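Local atomic coordinates of sporozoite microneme protein essential for cell traversal (Plasmodium berghei, PDB entry 4U5A), a protein that is needed by Plasmodium sporozoites to traverse host cells and probably acts after release from the micronemes. Residues N110-I113 with Q114-L118; E169-N172 with F173-I177; D180-K183 with N184-L188. All coordinates share one frame; numbering follows the deposited sequence.

In the fold
All three contacts are i to i+4 pairings within long helices of a helical bundle. Contacts 1 and 3 lie near the middle of the chain, their centres about 8 and 9 Å from the centre of the chain, on helices 88-126 and 167-197, and they touch through Leu112 and Asn116 against Phe181, Asn184 and Leu185. Contact 2 shares helix 167-197 with contact 3 but is a surface contact, its centre about 20 Å from that of the chain, without touch to contact 1. A side-chain donor doubles the backbone bond in each: an asparagine amide on the inward face in contact 1, threonine hydroxyls in contacts 2 and 3. A proline breaks the helical ladder in contact 2.

Contact 1: N110-I113 with Q114-L118; sequences NSLI and QINEL
Asn116 reaches back one helical turn to Leu112 and grips its carbonyl oxygen twice. Its amide ND2 donates to Leu112 O at 2.9 Å, almost straight at 175°, and its own backbone N donates to the same Leu112 O at 3.0 Å. The two donors come from opposite faces of the carbonyl plane, so the oxygen is held by the ordinary helical bond and a side-chain bond together. With CG anti to its carbonyl carbon (chi1 -75°), the asparagine folds back beside its backbone N, and the accepting oxygen lies in the amide plane, an arrangement that fixes the rotation of the amide. Ile113 is buried as well. Its CG2 branch stands 3.7 Å from Glu117 OE2, the two side chains crossing at a slant, while the start of the Glu117 chain runs beside Ile113 O. The backbone bond from Glu117 N to Ile113 O is weak.

The other side is exposed, and its looseness belongs to the side chains. The backbone bonds from Gln114 N to Asn110 O and from Ile115 N to Ser111 O continue regularly, the second nearly straight at 177°. Gln114, bent at chi2, curls over the preceding turn, with CG 3.5 Å from Asn110 O, and Ile115 lays CG1 beside Ser111 O; both add only packing.

Within helix 88-126, the inward residues face two partners. Leu112 meets Phe181, Asn184 and Leu185 of helix 167-197, and Asn116 meets Phe181, whereas Ile113 packs on Thr28 and Thr31 of helix 10-39, and Leu35 of that helix meets both Asn116 and Glu117.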
# COMPACT_ATOMS: atom_id res chain seq x y z
N ASN A 110 4.01 -2.72 -2.45
CA ASN A 110 5.02 -1.90 -3.12
C ASN A 110 4.69 -1.67 -4.60
O ASN A 110 4.86 -0.56 -5.13
CB ASN A 110 6.40 -2.53 -2.97
CG ASN A 110 6.95 -2.44 -1.54
OD1 ASN A 110 6.63 -1.51 -0.80
ND2 ASN A 110 7.78 -3.41 -1.16
N SER A 111 4.21 -2.72 -5.27
CA SER A 111 3.75 -2.59 -6.65
C SER A 111 2.64 -1.54 -6.75
O SER A 111 2.67 -0.63 -7.61
CB SER A 111 3.26 -3.95 -7.17
OG SER A 111 2.82 -3.87 -8.51
N LEU A 112 1.69 -1.65 -5.83
CA LEU A 112 0.57 -0.72 -5.72
C LEU A 112 1.06 0.72 -5.52
O LEU A 112 0.51 1.67 -6.11
CB LEU A 112 -0.33 -1.14 -4.57
CG LEU A 112 -1.84 -1.19 -4.82
CD1 LEU A 112 -2.15 -1.92 -6.11
CD2 LEU A 112 -2.54 -1.86 -3.65
N ILE A 113 2.09 0.87 -4.70
CA ILE A 113 2.70 2.17 -4.44
C ILE A 113 3.27 2.74 -5.73
O ILE A 113 3.05 3.91 -6.03
CB ILE A 113 3.82 2.09 -3.38
CG1 ILE A 113 3.22 1.91 -1.98
CG2 ILE A 113 4.68 3.34 -3.40
CD1 ILE A 113 4.27 1.87 -0.88
N GLN A 114 3.97 1.93 -6.51
CA GLN A 114 4.51 2.41 -7.79
C GLN A 114 3.40 2.92 -8.71
O GLN A 114 3.45 4.06 -9.23
CB GLN A 114 5.29 1.30 -8.49
CG GLN A 114 6.57 0.91 -7.78
CD GLN A 114 7.40 2.12 -7.38
OE1 GLN A 114 7.72 2.98 -8.20
NE2 GLN A 114 7.76 2.19 -6.10
N ILE A 115 2.40 2.06 -8.89
CA ILE A 115 1.22 2.40 -9.69
C ILE A 115 0.65 3.77 -9.29
O ILE A 115 0.40 4.63 -10.15
CB ILE A 115 0.13 1.31 -9.56
CG1 ILE A 115 0.63 -0.01 -10.19
CG2 ILE A 115 -1.17 1.76 -10.21
CD1 ILE A 115 -0.41 -1.11 -10.20
N ASN A 116 0.44 3.97 -7.99
CA ASN A 116 -0.15 5.22 -7.52
C ASN A 116 0.85 6.38 -7.45
O ASN A 116 0.46 7.52 -7.19
CB ASN A 116 -0.84 5.01 -6.18
CG ASN A 116 -2.15 4.27 -6.32
OD1 ASN A 116 -3.21 4.89 -6.46
ND2 ASN A 116 -2.09 2.95 -6.31
N GLU A 117 2.13 6.09 -7.65
CA GLU A 117 3.12 7.15 -7.81
C GLU A 117 2.92 7.75 -9.18
O GLU A 117 2.85 8.98 -9.34
CB GLU A 117 4.55 6.62 -7.67
CG GLU A 117 5.00 6.30 -6.26
CD GLU A 117 6.50 6.08 -6.17
OE1 GLU A 117 7.20 6.27 -7.19
OE2 GLU A 117 6.98 5.69 -5.08
N LEU A 118 2.78 6.88 -10.18
CA LEU A 118 2.47 7.37 -11.52
C LEU A 118 1.10 8.06 -11.55
O LEU A 118 0.92 9.09 -12.21
CB LEU A 118 2.54 6.23 -12.54
CG LEU A 118 2.32 6.64 -14.00
CD1 LEU A 118 3.37 7.66 -14.42
CD2 LEU A 118 2.38 5.43 -14.93

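Contact 2: E169-N172 with F173-I177; sequences ELIN and FITPI
Phe173 opens the second segment with its backbone N held only weakly, by Glu169 O and by Leu170 O, while its CB sits 3.6 Å from Glu169 O. The ring projects from the helix to form a cation-pi pair with Lys126 and an edge-to-face contact with His122. Ile174 follows with a well-formed bond from its N to Leu170 O (2.9 Å). Its CG1 lies between the backbone N and the carbonyl carbon (chi1 69°), and the chain continues to CD1, which meets Leu170 CD2 at 3.6 Å. These two apolar side chains also face helix 49-57. Thr175 then donates twice to Ile171 O: through OG1 at 2.6 Å, from above the carbonyl plane, and through its N at 3.0 Å from the opposite face. At Pro176 the ladder is interrupted, since the ring nitrogen carries no hydrogen; CD stands 3.4 Å from Asn172 O instead, and the helix kinks here. The chemistry thus implies a turn in which the threonine hydroxyl adds a second grip just before the proline removes a backbone donor, with the Leu170-Ile174 apolar pair packing alongside.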
# COMPACT_ATOMS: atom_id res chain seq x y z
N GLU A 169 -14.97 18.29 -11.87
CA GLU A 169 -14.11 17.66 -12.86
C GLU A 169 -13.00 16.86 -12.18
O GLU A 169 -12.64 15.77 -12.64
CB GLU A 169 -13.50 18.72 -13.77
CG GLU A 169 -14.42 19.19 -14.90
CD GLU A 169 -15.35 18.10 -15.40
OE1 GLU A 169 -14.87 17.04 -15.86
OE2 GLU A 169 -16.58 18.31 -15.33
N LEU A 170 -12.45 17.41 -11.10
CA LEU A 170 -11.39 16.74 -10.35
C LEU A 170 -11.95 15.48 -9.68
O LEU A 170 -11.29 14.43 -9.68
CB LEU A 170 -10.77 17.70 -9.32
CG LEU A 170 -9.59 17.24 -8.46
CD1 LEU A 170 -8.69 18.42 -8.12
CD2 LEU A 170 -10.05 16.57 -7.18
N ILE A 171 -13.14 15.59 -9.11
CA ILE A 171 -13.84 14.42 -8.59
C ILE A 171 -14.02 13.40 -9.70
O ILE A 171 -13.73 12.21 -9.54
CB ILE A 171 -15.22 14.77 -7.97
CG1 ILE A 171 -15.09 15.24 -6.52
CG2 ILE A 171 -16.10 13.54 -7.91
CD1 ILE A 171 -14.48 16.58 -6.34
N ASN A 172 -14.46 13.88 -10.86
CA ASN A 172 -14.70 13.00 -12.00
C ASN A 172 -13.43 12.30 -12.47
O ASN A 172 -13.49 11.20 -13.03
CB ASN A 172 -15.32 13.79 -13.16
CG ASN A 172 -15.33 13.01 -14.46
OD1 ASN A 172 -15.84 11.89 -14.53
ND2 ASN A 172 -14.74 13.59 -15.50
N PHE A 173 -12.28 12.90 -12.22
CA PHE A 173 -11.02 12.31 -12.67
C PHE A 173 -10.40 11.35 -11.66
O PHE A 173 -9.93 10.28 -12.02
CB PHE A 173 -10.00 13.39 -13.02
CG PHE A 173 -8.67 12.85 -13.44
CD1 PHE A 173 -8.55 12.13 -14.62
CD2 PHE A 173 -7.54 13.05 -12.66
CE1 PHE A 173 -7.32 11.62 -15.02
CE2 PHE A 173 -6.31 12.55 -13.05
CZ PHE A 173 -6.20 11.83 -14.23
N ILE A 174 -10.40 11.73 -10.38
CA ILE A 174 -9.73 10.92 -9.38
C ILE A 174 -10.63 9.83 -8.81
O ILE A 174 -10.14 8.92 -8.14
CB ILE A 174 -9.19 11.78 -8.21
CG1 ILE A 174 -10.33 12.34 -7.37
CG2 ILE A 174 -8.29 12.90 -8.73
CD1 ILE A 174 -9.86 13.12 -6.17
N THR A 175 -11.93 9.91 -9.07
CA THR A 175 -12.84 8.88 -8.56
C THR A 175 -12.52 7.48 -9.12
O THR A 175 -12.46 6.52 -8.35
CB THR A 175 -14.32 9.23 -8.84
OG1 THR A 175 -14.72 10.34 -8.02
CG2 THR A 175 -15.23 8.05 -8.54
N PRO A 176 -12.32 7.34 -10.45
CA PRO A 176 -11.97 5.98 -10.88
C PRO A 176 -10.62 5.50 -10.35
O PRO A 176 -10.48 4.34 -9.99
CB PRO A 176 -11.92 6.09 -12.41
CG PRO A 176 -12.69 7.29 -12.75
CD PRO A 176 -12.60 8.23 -11.59
N ILE A 177 -9.64 6.41 -10.30
CA ILE A 177 -8.30 6.08 -9.83
C ILE A 177 -8.30 5.67 -8.36
O ILE A 177 -7.73 4.65 -7.99
CB ILE A 177 -7.33 7.27 -10.04
CG1 ILE A 177 -7.16 7.55 -11.54
CG2 ILE A 177 -5.98 7.00 -9.40
CD1 ILE A 177 -6.32 8.76 -11.85

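Contact 3: D180-K183 with N184-L188; sequences DFIK and NLTDL
With CG anti to the backbone N in Phe181 (chi1 -172°) and anti to the carbonyl carbon in Leu185 (chi1 -69°), the two side chains cross, and Leu185 CD1 comes over one face of the Phe181 ring. The methyl lies 4.2 Å from the ring centroid and 14° off the normal, a CH-pi contact displaced a little toward the rim. The same Leu185 CD1 approaches Ile182 CD1 more distantly, at 4.4 Å.

Thr186 doubles the helical bond one turn back. Its OG1 donates to Ile182 O at 2.8 Å from above the carbonyl plane. Its backbone N also donates to Ile182 O, at 2.9 Å but from the opposite face, so one carbonyl satisfies both donors. OG1 has a weak further hydrogen bond with Lys64 NZ.

Regular backbone bonds run along the polar side too, from Asn184 N to Asp180 O and from Asp187 N to Lys183 O. The looser pair here is Lys183 and Asp187. Lys183 runs its aliphatic chain across Asp187, and its CE passes 3.6 Å from Asp187 OD2. Lys183 NZ lies 4.3 Å from Asp187 OD2, too far for a salt bridge, although the nearby ammonium probably still favours the ionised carboxylate. At the start of the turn Asp180 OD2 stands 3.3 Å from Asn184 ND2, with the carboxylate and amide planes nearly perpendicular.

In the bundle, helix 167-197 is flanked here by two others: Phe181 and Leu185 face helix 88-126, while Ile182 rests on Val60, Pro61 and Lys64 of helix 59-84, where Pro61 meets Leu185 as well.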
# COMPACT_ATOMS: atom_id res chain seq x y z
N ASP A 180 -10.25 2.38 -7.67
CA ASP A 180 -9.45 1.23 -8.08
C ASP A 180 -8.35 0.92 -7.07
O ASP A 180 -8.01 -0.24 -6.85
CB ASP A 180 -8.85 1.48 -9.47
CG ASP A 180 -7.51 0.79 -9.66
OD1 ASP A 180 -6.47 1.45 -9.45
OD2 ASP A 180 -7.50 -0.41 -10.01
N PHE A 181 -7.83 1.97 -6.44
CA PHE A 181 -6.79 1.82 -5.42
C PHE A 181 -7.35 1.07 -4.22
O PHE A 181 -6.78 0.08 -3.77
CB PHE A 181 -6.26 3.18 -4.99
CG PHE A 181 -5.05 3.12 -4.09
CD1 PHE A 181 -4.21 2.01 -4.12
CD2 PHE A 181 -4.78 4.14 -3.21
CE1 PHE A 181 -3.10 1.95 -3.29
CE2 PHE A 181 -3.67 4.09 -2.37
CZ PHE A 181 -2.84 2.99 -2.41
N ILE A 182 -8.47 1.56 -3.71
CA ILE A 182 -9.12 0.96 -2.56
C ILE A 182 -9.61 -0.45 -2.87
O ILE A 182 -9.58 -1.33 -2.01
CB ILE A 182 -10.32 1.82 -2.08
CG1 ILE A 182 -9.87 3.26 -1.85
CG2 ILE A 182 -10.91 1.26 -0.80
CD1 ILE A 182 -8.75 3.40 -0.83
N LYS A 183 -10.02 -0.68 -4.12
CA LYS A 183 -10.47 -2.00 -4.54
C LYS A 183 -9.30 -2.98 -4.49
O LYS A 183 -9.45 -4.12 -4.04
CB LYS A 183 -11.08 -1.93 -5.94
CG LYS A 183 -11.79 -3.21 -6.38
CD LYS A 183 -11.47 -3.60 -7.81
CE LYS A 183 -12.11 -4.95 -8.14
NZ LYS A 183 -11.88 -5.36 -9.55
N ASN A 184 -8.12 -2.54 -4.94
CA ASN A 184 -6.92 -3.38 -4.90
C ASN A 184 -6.50 -3.70 -3.48
O ASN A 184 -6.02 -4.80 -3.20
CB ASN A 184 -5.77 -2.70 -5.65
CG ASN A 184 -5.86 -2.85 -7.15
OD1 ASN A 184 -6.31 -3.88 -7.65
ND2 ASN A 184 -5.44 -1.82 -7.88
N LEU A 185 -6.67 -2.74 -2.57
CA LEU A 185 -6.35 -2.95 -1.16
C LEU A 185 -7.35 -3.91 -0.52
O LEU A 185 -7.00 -4.69 0.36
CB LEU A 185 -6.34 -1.62 -0.41
CG LEU A 185 -5.21 -0.64 -0.75
CD1 LEU A 185 -5.41 0.69 -0.05
CD2 LEU A 185 -3.87 -1.25 -0.37
N THR A 186 -8.59 -3.86 -1.00
CA THR A 186 -9.65 -4.70 -0.46
C THR A 186 -9.48 -6.16 -0.87
O THR A 186 -9.68 -7.07 -0.07
CB THR A 186 -11.03 -4.20 -0.94
OG1 THR A 186 -11.27 -2.90 -0.40
CG2 THR A 186 -12.14 -5.13 -0.49
N ASP A 187 -9.07 -6.37 -2.12
CA ASP A 187 -8.83 -7.72 -2.63
C ASP A 187 -7.55 -8.31 -2.06
O ASP A 187 -7.41 -9.53 -1.96
CB ASP A 187 -8.80 -7.70 -4.16
CG ASP A 187 -10.13 -7.30 -4.77
OD1 ASP A 187 -11.13 -7.26 -4.02
OD2 ASP A 187 -10.17 -7.02 -5.98
N LEU A 188 -6.61 -7.44 -1.70
CA LEU A 188 -5.36 -7.87 -1.09
C LEU A 188 -5.63 -8.43 0.30
O LEU A 188 -5.04 -9.44 0.71
CB LEU A 188 -4.37 -6.71 -1.01
CG LEU A 188 -2.91 -7.05 -0.73
CD1 LEU A 188 -2.42 -8.13 -1.66
CD2 LEU A 188 -2.05 -5.80 -0.86